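Single-stranded DNA-binding protein (Enterobacter phage Enc34, PDB 5ODK) probably binds single-stranded DNA during phage DNA replication, using a domain built on the OB fold. Local coordinates at residues N27-L35 with V169-E180; P47-K57 with G107-R118. All coordinates share one frame; numbering follows the deposited sequence.

Contact 1. Residues N27-L35 with V169-E180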
loop_
_atom_site.group_PDB
_atom_site.type_symbol
_atom_site.label_atom_id
_atom_site.label_comp_id
_atom_site.label_asym_id
_atom_site.label_seq_id
_atom_site.Cartn_x
_atom_site.Cartn_y
_atom_site.Cartn_z
ATOM N N ASN A 27 3.966 7.630 6.139
ATOM C CA ASN A 27 3.131 8.185 7.198
ATOM C C ASN A 27 1.646 8.030 6.898
ATOM O O ASN A 27 0.888 8.999 6.736
ATOM C CB ASN A 27 3.556 9.624 7.457
ATOM C CG ASN A 27 5.034 9.733 7.737
ATOM O OD1 ASN A 27 5.543 9.019 8.639
ATOM N ND2 ASN A 27 5.749 10.544 6.948
ATOM N N VAL A 28 1.259 6.769 6.841
ATOM C CA VAL A 28 -0.127 6.347 6.591
ATOM C C VAL A 28 -0.548 5.428 7.731
ATOM O O VAL A 28 0.316 4.810 8.380
ATOM C CB VAL A 28 -0.286 5.681 5.225
ATOM C CG1 VAL A 28 0.070 6.675 4.133
ATOM C CG2 VAL A 28 0.550 4.412 5.116
ATOM N N ARG A 29 -1.850 5.330 7.982
ATOM C CA ARG A 29 -2.300 4.486 9.078
ATOM C C ARG A 29 -2.671 3.126 8.530
ATOM O O ARG A 29 -3.340 3.004 7.526
ATOM C CB ARG A 29 -3.480 5.144 9.812
ATOM C CG ARG A 29 -3.722 4.675 11.225
ATOM C CD ARG A 29 -4.693 5.595 11.948
ATOM N NE ARG A 29 -4.875 5.134 13.300
ATOM C CZ ARG A 29 -5.801 5.575 14.113
ATOM N NH1 ARG A 29 -6.651 6.520 13.731
ATOM N NH2 ARG A 29 -5.891 5.054 15.317
ATOM N N CYS A 30 -2.235 2.069 9.186
ATOM C CA CYS A 30 -2.568 0.782 8.653
ATOM C C CYS A 30 -3.805 0.167 9.273
ATOM O O CYS A 30 -4.228 0.497 10.384
ATOM C CB CYS A 30 -1.428 -0.199 8.716
ATOM S SG CYS A 30 -1.226 -1.004 10.259
ATOM N N SER A 31 -4.353 -0.768 8.511
ATOM C CA SER A 31 -5.563 -1.466 8.854
ATOM C C SER A 31 -5.432 -2.910 8.317
ATOM O O SER A 31 -4.800 -3.159 7.299
ATOM C CB SER A 31 -6.674 -0.679 8.175
ATOM O OG SER A 31 -7.896 -1.297 8.316
ATOM N N TYR A 32 -6.029 -3.858 9.035
ATOM C CA TYR A 32 -6.080 -5.250 8.593
ATOM C C TYR A 32 -4.717 -5.801 8.164
ATOM O O TYR A 32 -4.592 -6.447 7.130
ATOM C CB TYR A 32 -7.114 -5.438 7.477
ATOM C CG TYR A 32 -8.485 -4.961 7.825
ATOM C CD1 TYR A 32 -9.227 -5.594 8.798
ATOM C CD2 TYR A 32 -9.056 -3.884 7.157
ATOM C CE1 TYR A 32 -10.505 -5.168 9.117
ATOM C CE2 TYR A 32 -10.325 -3.448 7.473
ATOM C CZ TYR A 32 -11.041 -4.088 8.463
ATOM O OH TYR A 32 -12.321 -3.694 8.799
ATOM N N PRO A 33 -3.669 -5.605 9.000
ATOM C CA PRO A 33 -2.384 -6.176 8.613
ATOM C C PRO A 33 -2.367 -7.704 8.657
ATOM O O PRO A 33 -2.854 -8.302 9.638
ATOM C CB PRO A 33 -1.413 -5.630 9.650
ATOM C CG PRO A 33 -2.279 -5.397 10.860
ATOM C CD PRO A 33 -3.582 -4.898 10.271
ATOM N N HIS A 34 -1.824 -8.287 7.597
ATOM C CA HIS A 34 -1.507 -9.723 7.503
ATOM C C HIS A 34 -0.121 -9.840 6.955
ATOM O O HIS A 34 0.109 -10.114 5.797
ATOM C CB HIS A 34 -2.529 -10.466 6.677
ATOM C CG HIS A 34 -3.873 -10.505 7.305
ATOM N ND1 HIS A 34 -4.156 -11.293 8.405
ATOM C CD2 HIS A 34 -4.990 -9.805 7.046
ATOM C CE1 HIS A 34 -5.412 -11.110 8.769
ATOM N NE2 HIS A 34 -5.947 -10.217 7.950
ATOM N N LEU A 35 0.821 -9.576 7.855
ATOM C CA LEU A 35 2.252 -9.540 7.558
ATOM C C LEU A 35 3.015 -10.701 8.181
ATOM O O LEU A 35 4.165 -10.956 7.826
ATOM C CB LEU A 35 2.866 -8.244 8.039
ATOM C CG LEU A 35 2.223 -6.964 7.530
ATOM C CD1 LEU A 35 2.916 -5.756 8.130
ATOM C CD2 LEU A 35 2.206 -6.868 6.010
ATOM N N VAL A 169 6.916 -2.813 4.615
ATOM C CA VAL A 169 6.187 -2.041 5.601
ATOM C C VAL A 169 7.161 -1.681 6.707
ATOM O O VAL A 169 7.822 -2.576 7.238
ATOM C CB VAL A 169 5.004 -2.795 6.185
ATOM C CG1 VAL A 169 4.246 -1.937 7.180
ATOM C CG2 VAL A 169 4.071 -3.258 5.070
ATOM N N LEU A 170 7.230 -0.414 7.063
ATOM C CA LEU A 170 8.089 0.156 8.108
ATOM C C LEU A 170 7.203 0.779 9.170
ATOM O O LEU A 170 6.413 1.664 8.870
ATOM C CB LEU A 170 8.998 1.240 7.524
ATOM C CG LEU A 170 9.727 2.181 8.486
ATOM C CD1 LEU A 170 10.713 1.443 9.372
ATOM C CD2 LEU A 170 10.403 3.335 7.764
ATOM N N LYS A 171 7.351 0.341 10.426
ATOM C CA LYS A 171 6.633 0.963 11.509
ATOM C C LYS A 171 7.155 2.383 11.742
ATOM O O LYS A 171 8.357 2.593 11.799
ATOM C CB LYS A 171 6.752 0.159 12.787
ATOM C CG LYS A 171 5.925 0.780 13.887
ATOM C CD LYS A 171 5.395 -0.121 14.855
ATOM C CE LYS A 171 4.488 0.588 15.842
ATOM N NZ LYS A 171 4.557 -0.287 17.010
ATOM N N ARG A 172 6.230 3.337 11.856
ATOM C CA ARG A 172 6.549 4.730 12.093
ATOM C C ARG A 172 6.111 5.268 13.440
ATOM O O ARG A 172 6.874 6.010 14.059
ATOM C CB ARG A 172 5.935 5.593 10.992
ATOM C CG ARG A 172 6.553 5.414 9.625
ATOM C CD ARG A 172 7.928 6.009 9.500
ATOM N NE ARG A 172 7.822 7.463 9.494
ATOM C CZ ARG A 172 8.812 8.305 9.710
ATOM N NH1 ARG A 172 10.046 7.866 9.974
ATOM N NH2 ARG A 172 8.542 9.596 9.663
ATOM N N LYS A 173 4.886 4.989 13.867
ATOM C CA LYS A 173 4.365 5.554 15.115
ATOM C C LYS A 173 3.275 4.680 15.682
ATOM O O LYS A 173 2.522 4.079 14.932
ATOM C CB LYS A 173 3.761 6.936 14.842
ATOM C CG LYS A 173 3.605 7.851 16.043
ATOM C CD LYS A 173 3.107 9.238 15.635
ATOM C CE LYS A 173 1.863 9.168 14.753
ATOM N NZ LYS A 173 0.978 10.358 14.818
ATOM N N ASP A 174 3.205 4.600 17.012
ATOM C CA ASP A 174 2.083 3.965 17.664
ATOM C C ASP A 174 0.879 4.905 17.691
ATOM O O ASP A 174 1.024 6.131 17.699
ATOM C CB ASP A 174 2.470 3.550 19.080
ATOM C CG ASP A 174 3.410 2.344 19.081
ATOM O OD1 ASP A 174 2.982 1.281 18.567
ATOM O OD2 ASP A 174 4.559 2.495 19.555
ATOM N N ASP A 175 -0.306 4.309 17.711
ATOM C CA ASP A 175 -1.562 5.059 17.872
ATOM C C ASP A 175 -2.621 4.079 18.379
ATOM O O ASP A 175 -2.332 2.903 18.609
ATOM C CB ASP A 175 -1.940 5.735 16.529
ATOM C CG ASP A 175 -2.933 6.886 16.648
ATOM O OD1 ASP A 175 -3.489 7.127 17.733
ATOM O OD2 ASP A 175 -3.149 7.507 15.571
ATOM N N GLU A 176 -3.825 4.562 18.617
ATOM C CA GLU A 176 -4.903 3.731 19.131
ATOM C C GLU A 176 -5.189 2.558 18.190
ATOM O O GLU A 176 -5.370 2.779 16.995
ATOM C CB GLU A 176 -6.176 4.567 19.353
ATOM C CG GLU A 176 -7.355 3.812 19.973
ATOM C CD GLU A 176 -7.159 3.423 21.426
ATOM O OE1 GLU A 176 -6.345 4.064 22.131
ATOM O OE2 GLU A 176 -7.846 2.469 21.868
ATOM N N PRO A 177 -5.198 1.318 18.715
ATOM C CA PRO A 177 -5.551 0.190 17.842
ATOM C C PRO A 177 -6.989 0.230 17.354
ATOM O O PRO A 177 -7.892 0.595 18.095
ATOM C CB PRO A 177 -5.327 -1.051 18.731
ATOM C CG PRO A 177 -4.453 -0.574 19.817
ATOM C CD PRO A 177 -4.812 0.858 20.058
ATOM N N PHE A 178 -7.190 -0.168 16.105
ATOM C CA PHE A 178 -8.550 -0.326 15.604
ATOM C C PHE A 178 -9.218 -1.576 16.210
ATOM O O PHE A 178 -10.434 -1.630 16.257
ATOM C CB PHE A 178 -8.563 -0.381 14.068
ATOM C CG PHE A 178 -8.124 0.896 13.375
ATOM C CD1 PHE A 178 -8.536 2.150 13.801
ATOM C CD2 PHE A 178 -7.373 0.816 12.196
ATOM C CE1 PHE A 178 -8.147 3.294 13.119
ATOM C CE2 PHE A 178 -7.021 1.943 11.497
ATOM C CZ PHE A 178 -7.375 3.197 11.980
ATOM N N GLY A 179 -8.450 -2.575 16.647
ATOM C CA GLY A 179 -9.049 -3.805 17.246
ATOM C C GLY A 179 -9.779 -4.683 16.247
ATOM O O GLY A 179 -10.878 -5.226 16.507
ATOM N N GLU A 180 -9.155 -4.808 15.089
ATOM C CA GLU A 180 -9.610 -5.666 14.020
ATOM C C GLU A 180 -9.155 -7.098 14.370
ATOM O O GLU A 180 -9.784 -8.061 13.960
ATOM C CB GLU A 180 -9.011 -5.163 12.694
ATOM C CG GLU A 180 -9.367 -3.685 12.364
ATOM C CD GLU A 180 -8.402 -2.975 11.436
ATOM O OE1 GLU A 180 -7.213 -3.286 11.449
ATOM O OE2 GLU A 180 -8.868 -2.066 10.705
#
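The tail that follows the last strand of this OB-fold domain lines strand 28-34, and three of its side chains, Asp175, Phe178 and Glu180, meet Arg29, Ser31 and Tyr32. Arg29, at the centre, runs straight from CG to NE and carries the guanidinium between two unlike surfaces. Asp175 OD2 lies 3.5 Å above one face of the Arg29 group, the two planes 10° apart; because the oxygen sits over the face and not at the edge, no N-H points at it, and this long salt bridge is a matter of charge. Over the opposite face comes the Phe178 ring, whose CE1 is 3.4 Å from Arg29 CZ, tilted against it. At the guanidinium edge, Arg29 NH2 donates to Glu176 O at 2.9 Å, reaching a lone pair in the carbonyl plane. Arginine suits the place because its flat cation can take a carboxylate on one face and a tilted ring over the other while its rim still donates; NE does so to Gly142 O.

At the C-terminus, the Glu180 carboxylate has one firm donor and one less certain. Tyr32 N gives Glu180 OE1 a nearly straight bond of 2.7 Å from above the carboxylate plane; Ser31 OG, anti to its own nitrogen (chi1 175°), reaches Glu180 OE2 at 2.7 Å on the syn side in one of two conformers. The same carboxylate lies over a face of the Tyr32 ring, whose hydroxyl bonds to Lys102. At the other end, Arg172 grips Asn27 OD1 side-on, through NE at 2.9 Å and NH2 at 3.2 Å, while Asn27 ND2 bonds to Asn14. Strand 144-156 is hydrogen-bonded to strand 28-34 and contributes Trp144, whose NE1 holds Asp175 OD2; strand 49-56 flanks strand 28-34 too, and its Leu54 touches Phe178.

Contact 2. Residues P47-K57 with G107-R118; sequences PKYSITLLMPK and GMWVISARESTR
Eight backbone hydrogen bonds pair strand 49-56 with strand 108-115, in reciprocal pairs at Tyr49, Ile51, Leu53 and Met55, and a straight ninth, Lys57 N to Gly107 O, continues the ladder past their ends. There the extended Lys57 chain crosses over one face of the Trp109 indole at about a right angle: Lys57 CG lies 3.7 Å from the centroid of the five-membered ring, and NZ stands 4.7 Å from that of the six-membered ring as a cation-pi partner. Lysine suits this place, its aliphatic chain lying on the indole while the ammonium reaches Asp94 and Asp96 in salt bridges; Trp109 NE1 and Lys57 O share a water. At the other end, Arg118 CA sits 3.6 Å over the centroid of the Tyr49 ring, a CH-pi contact.

Ile51, Leu53, Ile111 and Ala113 face the core, and on their side the flexible thioether of Met55, bent at chi3 (78°), sets CE 3.8 Å from Trp109 CD1. The opposite face is apolar where Met108 SD packs on Leu54 CB and Pro56 CD, and polar from Thr52 and Ser112 to Arg114. Such an antiparallel pair belongs to the curled sheet of an OB fold.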
loop_
_atom_site.group_PDB
_atom_site.type_symbol
_atom_site.label_atom_id
_atom_site.label_comp_id
_atom_site.label_asym_id
_atom_site.label_seq_id
_atom_site.Cartn_x
_atom_site.Cartn_y
_atom_site.Cartn_z
ATOM N N PRO A 47 -1.562 -18.436 -1.042
ATOM C CA PRO A 47 -1.840 -17.654 0.166
ATOM C C PRO A 47 -1.274 -16.229 0.035
ATOM O O PRO A 47 -0.285 -16.052 -0.684
ATOM C CB PRO A 47 -1.139 -18.444 1.286
ATOM C CG PRO A 47 -0.647 -19.714 0.692
ATOM C CD PRO A 47 -0.613 -19.540 -0.804
ATOM N N LYS A 48 -1.860 -15.220 0.699
ATOM C CA LYS A 48 -1.352 -13.855 0.581
ATOM C C LYS A 48 -1.117 -13.099 1.904
ATOM O O LYS A 48 -1.857 -13.169 2.865
ATOM C CB LYS A 48 -2.268 -12.960 -0.262
ATOM C CG LYS A 48 -2.619 -13.493 -1.643
ATOM C CD LYS A 48 -1.664 -13.061 -2.724
ATOM C CE LYS A 48 -2.237 -13.433 -4.087
ATOM N NZ LYS A 48 -1.230 -13.334 -5.179
ATOM N N TYR A 49 -0.070 -12.325 1.864
ATOM C CA TYR A 49 0.180 -11.245 2.821
ATOM C C TYR A 49 -0.591 -10.001 2.343
ATOM O O TYR A 49 -0.767 -9.822 1.138
ATOM C CB TYR A 49 1.666 -10.967 2.877
ATOM C CG TYR A 49 2.478 -12.160 3.317
ATOM C CD1 TYR A 49 2.948 -13.079 2.423
ATOM C CD2 TYR A 49 2.763 -12.365 4.655
ATOM C CE1 TYR A 49 3.674 -14.197 2.833
ATOM C CE2 TYR A 49 3.500 -13.465 5.076
ATOM C CZ TYR A 49 3.952 -14.380 4.162
ATOM O OH TYR A 49 4.701 -15.444 4.592
ATOM N N SER A 50 -1.024 -9.160 3.259
ATOM C CA SER A 50 -1.797 -7.990 2.848
ATOM C C SER A 50 -1.777 -6.885 3.898
ATOM O O SER A 50 -1.451 -7.138 5.070
ATOM C CB SER A 50 -3.227 -8.402 2.510
ATOM O OG SER A 50 -3.879 -8.857 3.659
ATOM N N ILE A 51 -2.190 -5.700 3.495
ATOM C CA ILE A 51 -2.428 -4.611 4.397
ATOM C C ILE A 51 -3.351 -3.609 3.696
ATOM O O ILE A 51 -3.375 -3.559 2.445
ATOM C CB ILE A 51 -1.081 -3.929 4.812
ATOM C CG1 ILE A 51 -1.201 -3.137 6.105
ATOM C CG2 ILE A 51 -0.550 -3.078 3.659
ATOM C CD1 ILE A 51 0.171 -2.827 6.711
ATOM N N THR A 52 -4.077 -2.835 4.497
ATOM C CA THR A 52 -4.776 -1.665 4.022
ATOM C C THR A 52 -4.041 -0.449 4.597
ATOM O O THR A 52 -3.650 -0.432 5.768
ATOM C CB THR A 52 -6.253 -1.711 4.439
ATOM O OG1 THR A 52 -6.886 -2.783 3.737
ATOM C CG2 THR A 52 -6.947 -0.384 4.098
ATOM N N LEU A 53 -3.872 0.569 3.765
ATOM C CA LEU A 53 -3.192 1.813 4.145
ATOM C C LEU A 53 -4.187 2.939 4.036
ATOM O O LEU A 53 -4.835 3.106 2.990
ATOM C CB LEU A 53 -1.989 2.056 3.261
ATOM C CG LEU A 53 -0.984 0.910 3.180
ATOM C CD1 LEU A 53 0.055 1.200 2.123
ATOM C CD2 LEU A 53 -0.288 0.613 4.508
ATOM N N LEU A 54 -4.353 3.701 5.115
ATOM C CA LEU A 54 -5.235 4.833 5.158
ATOM C C LEU A 54 -4.377 6.069 5.041
ATOM O O LEU A 54 -3.586 6.400 5.943
ATOM C CB LEU A 54 -6.006 4.808 6.459
ATOM C CG LEU A 54 -6.820 3.554 6.696
ATOM C CD1 LEU A 54 -7.456 3.611 8.063
ATOM C CD2 LEU A 54 -7.873 3.319 5.615
ATOM N N MET A 55 -4.483 6.750 3.898
ATOM C CA MET A 55 -3.563 7.816 3.567
ATOM C C MET A 55 -4.294 9.162 3.675
ATOM O O MET A 55 -5.177 9.454 2.866
ATOM C CB MET A 55 -3.017 7.560 2.162
ATOM C CG MET A 55 -2.005 8.556 1.722
ATOM S SD MET A 55 -1.125 7.993 0.254
ATOM C CE MET A 55 -2.325 8.323 -1.012
ATOM N N PRO A 56 -3.955 10.009 4.680
ATOM C CA PRO A 56 -4.671 11.296 4.833
ATOM C C PRO A 56 -4.591 12.166 3.589
ATOM O O PRO A 56 -3.512 12.482 3.085
ATOM C CB PRO A 56 -3.985 11.931 6.025
ATOM C CG PRO A 56 -3.536 10.761 6.855
ATOM C CD PRO A 56 -3.091 9.731 5.843
ATOM N N LYS A 57 -5.757 12.539 3.087
ATOM C CA LYS A 57 -5.812 13.311 1.838
ATOM C C LYS A 57 -5.074 14.637 1.929
ATOM O O LYS A 57 -4.404 15.034 0.975
ATOM C CB LYS A 57 -7.258 13.586 1.449
ATOM C CG LYS A 57 -8.069 12.358 1.074
ATOM C CD LYS A 57 -9.477 12.736 0.677
ATOM C CE LYS A 57 -10.299 11.575 0.141
ATOM N NZ LYS A 57 -11.685 12.025 -0.137
ATOM N N GLY A 107 -11.673 11.276 5.366
ATOM C CA GLY A 107 -10.539 12.076 4.938
ATOM C C GLY A 107 -9.340 11.275 4.490
ATOM O O GLY A 107 -8.237 11.799 4.451
ATOM N N MET A 108 -9.567 10.024 4.084
ATOM C CA MET A 108 -8.488 9.133 3.666
ATOM C C MET A 108 -8.644 8.629 2.245
ATOM O O MET A 108 -9.772 8.393 1.808
ATOM C CB MET A 108 -8.440 7.869 4.554
ATOM C CG MET A 108 -8.303 8.099 6.030
ATOM S SD MET A 108 -6.652 8.682 6.450
ATOM C CE MET A 108 -6.539 8.311 8.185
ATOM N N TRP A 109 -7.517 8.431 1.560
ATOM C CA TRP A 109 -7.432 7.486 0.459
ATOM C C TRP A 109 -7.187 6.117 1.080
ATOM O O TRP A 109 -6.418 6.006 2.040
ATOM C CB TRP A 109 -6.296 7.817 -0.516
ATOM C CG TRP A 109 -6.416 9.197 -1.119
ATOM C CD1 TRP A 109 -5.592 10.293 -0.877
ATOM C CD2 TRP A 109 -7.415 9.638 -1.977
ATOM N NE1 TRP A 109 -6.022 11.360 -1.568
ATOM C CE2 TRP A 109 -7.152 10.999 -2.261
ATOM C CE3 TRP A 109 -8.507 9.018 -2.580
ATOM C CZ2 TRP A 109 -7.963 11.762 -3.098
ATOM C CZ3 TRP A 109 -9.316 9.763 -3.394
ATOM C CH2 TRP A 109 -9.043 11.125 -3.663
ATOM N N VAL A 110 -7.826 5.076 0.534
ATOM C CA VAL A 110 -7.727 3.715 1.093
ATOM C C VAL A 110 -7.017 2.882 0.069
ATOM O O VAL A 110 -7.542 2.649 -1.020
ATOM C CB VAL A 110 -9.120 3.137 1.425
ATOM C CG1 VAL A 110 -9.010 1.751 2.045
ATOM C CG2 VAL A 110 -9.869 4.102 2.343
ATOM N N ILE A 111 -5.831 2.377 0.429
ATOM C CA ILE A 111 -5.026 1.569 -0.458
ATOM C C ILE A 111 -5.011 0.132 0.040
ATOM O O ILE A 111 -4.722 -0.114 1.227
ATOM C CB ILE A 111 -3.592 2.112 -0.531
ATOM C CG1 ILE A 111 -3.556 3.450 -1.283
ATOM C CG2 ILE A 111 -2.633 1.107 -1.129
ATOM C CD1 ILE A 111 -2.266 4.212 -1.096
ATOM N N SER A 112 -5.258 -0.822 -0.859
ATOM C CA SER A 112 -5.127 -2.234 -0.543
ATOM C C SER A 112 -3.961 -2.801 -1.302
ATOM O O SER A 112 -3.847 -2.621 -2.510
ATOM C CB SER A 112 -6.394 -2.943 -0.990
ATOM O OG SER A 112 -7.504 -2.325 -0.392
ATOM N N ALA A 113 -3.058 -3.476 -0.592
ATOM C CA ALA A 113 -1.868 -4.058 -1.221
ATOM C C ALA A 113 -1.711 -5.472 -0.698
ATOM O O ALA A 113 -1.979 -5.750 0.482
ATOM C CB ALA A 113 -0.645 -3.200 -0.950
ATOM N N ARG A 114 -1.239 -6.366 -1.553
ATOM C CA ARG A 114 -1.096 -7.789 -1.215
ATOM C C ARG A 114 0.146 -8.349 -1.868
ATOM O O ARG A 114 0.714 -7.771 -2.809
ATOM C CB ARG A 114 -2.321 -8.588 -1.668
ATOM C CG ARG A 114 -3.690 -8.116 -1.209
ATOM C CD ARG A 114 -4.805 -8.740 -2.044
ATOM N NE ARG A 114 -5.017 -10.142 -1.761
ATOM C CZ ARG A 114 -5.755 -10.976 -2.509
ATOM N NH1 ARG A 114 -6.336 -10.574 -3.639
ATOM N NH2 ARG A 114 -5.892 -12.242 -2.132
ATOM N N GLU A 115 0.602 -9.506 -1.398
ATOM C CA GLU A 115 1.677 -10.217 -2.063
ATOM C C GLU A 115 1.659 -11.681 -1.629
ATOM O O GLU A 115 1.174 -12.001 -0.560
ATOM C CB GLU A 115 3.053 -9.555 -1.803
ATOM C CG GLU A 115 3.752 -9.018 -3.050
ATOM C CD GLU A 115 4.458 -10.019 -3.918
ATOM O OE1 GLU A 115 4.347 -11.233 -3.657
ATOM O OE2 GLU A 115 5.183 -9.618 -4.853
ATOM N N SER A 116 2.193 -12.552 -2.478
ATOM C CA SER A 116 2.301 -13.961 -2.098
ATOM C C SER A 116 3.555 -14.277 -1.320
ATOM O O SER A 116 3.622 -15.312 -0.717
ATOM C CB SER A 116 2.203 -14.865 -3.313
ATOM O OG SER A 116 3.217 -14.554 -4.241
ATOM N N THR A 117 4.522 -13.388 -1.321
ATOM C CA THR A 117 5.693 -13.553 -0.486
ATOM C C THR A 117 5.787 -12.458 0.553
ATOM O O THR A 117 5.281 -11.360 0.342
ATOM C CB THR A 117 6.924 -13.674 -1.350
ATOM O OG1 THR A 117 7.963 -14.274 -0.580
ATOM C CG2 THR A 117 7.366 -12.364 -1.911
ATOM N N ARG A 118 6.409 -12.729 1.712
ATOM C CA ARG A 118 6.375 -11.775 2.794
ATOM C C ARG A 118 7.127 -10.492 2.407
ATOM O O ARG A 118 8.277 -10.550 1.983
ATOM C CB ARG A 118 7.012 -12.377 4.064
ATOM C CG ARG A 118 6.843 -11.481 5.299
ATOM C CD ARG A 118 8.042 -11.532 6.298
ATOM N NE ARG A 118 9.308 -10.971 5.764
ATOM C CZ ARG A 118 10.528 -11.355 6.111
ATOM N NH1 ARG A 118 10.726 -12.147 7.174
ATOM N NH2 ARG A 118 11.587 -10.848 5.476
HETATM O O HOH W 1 1.554 -12.350 -5.605
HETATM O O HOH W 2 -4.975 13.976 -1.545
#

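Overall arrangement
Contact 2 is central, with residues from Ile51 to Met55 and from Val110 to Ala113 largely buried and its ends more exposed. Contact 1, its centre about 12 Å from that of the chain, is partly buried, with Glu176 and Glu180 of its tail at the surface. Neighbouring strands of one sheet join them: Arg29 O and Leu54 N, 2.7 Å apart, are a probable hydrogen bond between strands 28-34 and 49-56. Contact 2 is a regular backbone ladder with buried apolar residues on both faces, closing a loop nested within that of contact 1. Contact 1 instead fastens a largely irregular C-terminal tail, so side-chain charges and a stacked guanidinium do the work of paired main chains.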